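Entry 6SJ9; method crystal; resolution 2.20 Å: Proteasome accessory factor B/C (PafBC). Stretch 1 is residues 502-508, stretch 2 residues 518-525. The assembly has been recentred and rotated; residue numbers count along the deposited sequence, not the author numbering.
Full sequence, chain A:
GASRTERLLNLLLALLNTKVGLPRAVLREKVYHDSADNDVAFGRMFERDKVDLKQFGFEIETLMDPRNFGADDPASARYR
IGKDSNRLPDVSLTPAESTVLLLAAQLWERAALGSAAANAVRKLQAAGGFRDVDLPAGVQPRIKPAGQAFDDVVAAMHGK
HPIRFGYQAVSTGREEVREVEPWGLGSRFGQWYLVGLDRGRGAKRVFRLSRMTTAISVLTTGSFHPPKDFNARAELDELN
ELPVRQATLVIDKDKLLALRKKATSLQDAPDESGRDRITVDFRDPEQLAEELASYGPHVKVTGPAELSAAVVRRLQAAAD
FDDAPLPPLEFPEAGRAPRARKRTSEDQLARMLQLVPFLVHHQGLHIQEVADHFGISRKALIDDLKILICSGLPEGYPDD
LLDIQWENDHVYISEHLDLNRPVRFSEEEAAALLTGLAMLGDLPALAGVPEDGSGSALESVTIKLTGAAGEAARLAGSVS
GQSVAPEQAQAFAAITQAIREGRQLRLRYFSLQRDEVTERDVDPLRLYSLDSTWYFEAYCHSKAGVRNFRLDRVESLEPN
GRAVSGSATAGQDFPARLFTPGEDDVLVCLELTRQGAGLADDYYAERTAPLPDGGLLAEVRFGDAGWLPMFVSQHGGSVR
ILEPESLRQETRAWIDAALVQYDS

Stretch 1 502-508: GRQLRLR
Stretch 2 (518-525) TERDVDPL

Residues 503-508 and 518-525 form neighbouring antiparallel strands, their axes 160° apart in direction and 4.6 Å at closest approach, burying 714 Å² between them. The paired residues of both strands are extended (Leu505 -123/141, Val522 -132/148), whereas Gly502, at 74/32, closes a Schellman motif at the end of the preceding helix. Leu505 pairs with Val522 and Leu507 with Arg520 as hydrogen-bonded pairs; Arg506-Asp521 and Arg508-Glu519 alternate with them as non-hydrogen-bonded pairs, with CA atoms 4.5 Å apart.

At Thr518 (chi1 p), where the second stretch starts within a strand already under way, O lies 3.2 Å from Arg508 CA in a CA-H...O contact, and its OG1 accepts a 2.8 Å hydrogen bond from Arg520 NH1. Glu519 (chi1 t, chi2 t) shares its carboxylate between two arginines on the face they occupy with Asp521: OE2 forms a salt bridge with Arg508 NE (3.0 Å; Arg508 m, t, t), and OE1 another with Arg506 NH2 (2.8 Å). Arg506 folds back through chi1 t and chi2 p, setting Glu519 CG and Arg520 N over one face of its guanidinium.

Arg520 (chi1 p, chi2 t) exchanges backbone bonds with Leu507, Leu507 N to Arg520 O at 2.7 Å and Arg520 N to Leu507 O at 2.9 Å. Asp521 (chi1 m) places OD1 at the edge of the Arg506 guanidinium, a salt bridge whose hydrogen bond from NH1 is weak at 3.4 Å.

Val522 (chi1 m) bonds reciprocally with Leu505: Leu505 N to Val522 O, 2.9 Å, and Val522 N to Leu505 O, 2.8 Å. On their shared face, Val522 CG2 meets Leu505 CB at 4.1 Å and CG1 approaches Leu507 CD2 (Leu507 t, p) at 4.2 Å. Asp523 (chi1 m) accepts a 2.9 Å hydrogen bond at OD1 from Gln504 NE2. Pro524, C-gamma endo, lacks an amide hydrogen and packs instead, its CG 3.9 Å from Leu505 CD1 (Leu505 m, t). Leu525 (m, t), whose psi of -54° departs from the extended values, lies beyond contact.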

# COMPACT_ATOMS: atom_id res chain seq x y z
N GLY A 502 0.57 -32.27 -13.00
CA GLY A 502 1.38 -32.57 -11.83
C GLY A 502 2.86 -32.80 -12.15
O GLY A 502 3.50 -33.62 -11.49
N ARG A 503 3.41 -32.12 -13.16
CA ARG A 503 4.80 -32.34 -13.60
C ARG A 503 5.75 -31.25 -13.11
O ARG A 503 5.49 -30.05 -13.28
CB ARG A 503 4.93 -32.38 -15.14
CG ARG A 503 4.01 -33.39 -15.83
CD ARG A 503 4.24 -33.44 -17.35
NE ARG A 503 3.20 -34.30 -17.89
CZ ARG A 503 3.24 -35.64 -17.89
NH1 ARG A 503 4.31 -36.31 -17.42
NH2 ARG A 503 2.18 -36.31 -18.34
N GLN A 504 6.91 -31.69 -12.67
CA GLN A 504 8.00 -30.77 -12.39
C GLN A 504 8.61 -30.24 -13.69
O GLN A 504 8.61 -30.91 -14.73
CB GLN A 504 9.06 -31.50 -11.55
CG GLN A 504 9.59 -30.69 -10.46
CD GLN A 504 10.60 -31.42 -9.60
OE1 GLN A 504 11.61 -31.85 -10.08
NE2 GLN A 504 10.30 -31.55 -8.31
N LEU A 505 9.17 -29.03 -13.63
CA LEU A 505 9.79 -28.40 -14.79
C LEU A 505 11.23 -28.04 -14.48
O LEU A 505 11.55 -27.58 -13.39
CB LEU A 505 9.03 -27.12 -15.22
CG LEU A 505 7.61 -27.36 -15.77
CD1 LEU A 505 6.86 -26.06 -16.01
CD2 LEU A 505 7.74 -28.04 -17.16
N ARG A 506 12.07 -28.24 -15.47
CA ARG A 506 13.39 -27.64 -15.49
C ARG A 506 13.27 -26.26 -16.13
O ARG A 506 12.93 -26.17 -17.31
CB ARG A 506 14.36 -28.47 -16.32
CG ARG A 506 15.82 -27.99 -16.27
CD ARG A 506 16.39 -28.14 -14.89
NE ARG A 506 17.86 -28.01 -14.86
CZ ARG A 506 18.56 -27.95 -13.74
NH1 ARG A 506 17.92 -28.02 -12.57
NH2 ARG A 506 19.89 -27.82 -13.79
N LEU A 507 13.60 -25.22 -15.38
CA LEU A 507 13.45 -23.84 -15.80
C LEU A 507 14.83 -23.22 -15.98
O LEU A 507 15.72 -23.35 -15.12
CB LEU A 507 12.65 -23.04 -14.76
CG LEU A 507 12.80 -21.53 -14.87
CD1 LEU A 507 12.14 -21.00 -16.18
CD2 LEU A 507 12.20 -20.93 -13.57
N ARG A 508 15.02 -22.57 -17.11
CA ARG A 508 16.16 -21.69 -17.37
C ARG A 508 15.63 -20.27 -17.40
O ARG A 508 14.79 -19.94 -18.23
CB ARG A 508 16.85 -22.05 -18.67
CG ARG A 508 17.72 -23.33 -18.49
CD ARG A 508 18.30 -23.65 -19.83
NE ARG A 508 18.93 -24.93 -19.84
CZ ARG A 508 19.20 -25.57 -20.97
NH1 ARG A 508 18.84 -25.00 -22.13
NH2 ARG A 508 19.81 -26.75 -20.95
N THR A 518 19.81 -18.61 -14.87
CA THR A 518 19.88 -19.55 -13.77
C THR A 518 19.07 -20.77 -14.22
O THR A 518 18.09 -20.66 -14.98
CB THR A 518 19.31 -18.98 -12.45
OG1 THR A 518 17.99 -18.48 -12.68
CG2 THR A 518 20.17 -17.83 -11.92
N GLU A 519 19.49 -21.94 -13.73
CA GLU A 519 18.87 -23.21 -14.08
C GLU A 519 18.37 -23.86 -12.80
O GLU A 519 19.12 -23.97 -11.83
CB GLU A 519 19.88 -24.12 -14.81
CG GLU A 519 19.23 -25.23 -15.65
CD GLU A 519 20.24 -26.22 -16.35
OE1 GLU A 519 21.33 -26.57 -15.78
OE2 GLU A 519 19.93 -26.60 -17.51
N ARG A 520 17.11 -24.30 -12.80
CA ARG A 520 16.53 -24.80 -11.57
C ARG A 520 15.31 -25.64 -11.87
O ARG A 520 14.60 -25.40 -12.85
CB ARG A 520 16.12 -23.65 -10.66
CG ARG A 520 15.24 -22.66 -11.44
CD ARG A 520 14.91 -21.55 -10.52
NE ARG A 520 15.68 -20.39 -10.77
CZ ARG A 520 15.73 -19.34 -9.95
NH1 ARG A 520 16.40 -18.29 -10.35
NH2 ARG A 520 15.14 -19.33 -8.76
N ASP A 521 15.07 -26.62 -10.99
CA ASP A 521 13.86 -27.44 -10.99
C ASP A 521 12.78 -26.72 -10.20
O ASP A 521 13.06 -26.24 -9.09
CB ASP A 521 14.14 -28.81 -10.35
CG ASP A 521 15.05 -29.69 -11.25
OD1 ASP A 521 14.94 -29.65 -12.51
OD2 ASP A 521 15.89 -30.36 -10.69
N VAL A 522 11.58 -26.60 -10.76
CA VAL A 522 10.46 -25.95 -10.08
C VAL A 522 9.19 -26.80 -10.17
O VAL A 522 8.96 -27.50 -11.16
CB VAL A 522 10.18 -24.53 -10.63
CG1 VAL A 522 11.42 -23.79 -10.66
CG2 VAL A 522 9.62 -24.58 -12.06
N ASP A 523 8.37 -26.70 -9.12
CA ASP A 523 7.02 -27.24 -9.11
C ASP A 523 6.12 -26.08 -9.50
O ASP A 523 5.88 -25.20 -8.66
CB ASP A 523 6.62 -27.79 -7.74
CG ASP A 523 7.54 -28.90 -7.23
OD1 ASP A 523 7.99 -29.77 -8.04
OD2 ASP A 523 7.74 -28.97 -6.00
N PRO A 524 5.62 -26.02 -10.72
CA PRO A 524 4.70 -24.94 -11.09
C PRO A 524 3.40 -25.04 -10.31
O PRO A 524 2.83 -26.12 -10.16
CB PRO A 524 4.46 -25.15 -12.59
CG PRO A 524 4.73 -26.59 -12.80
CD PRO A 524 5.86 -26.96 -11.84
N LEU A 525 2.92 -23.90 -9.83
CA LEU A 525 1.71 -23.85 -9.01
C LEU A 525 0.57 -23.07 -9.64
O LEU A 525 -0.54 -23.61 -9.74
CB LEU A 525 2.06 -23.21 -7.65
CG LEU A 525 3.13 -23.98 -6.84
CD1 LEU A 525 3.50 -23.31 -5.53
CD2 LEU A 525 2.68 -25.44 -6.52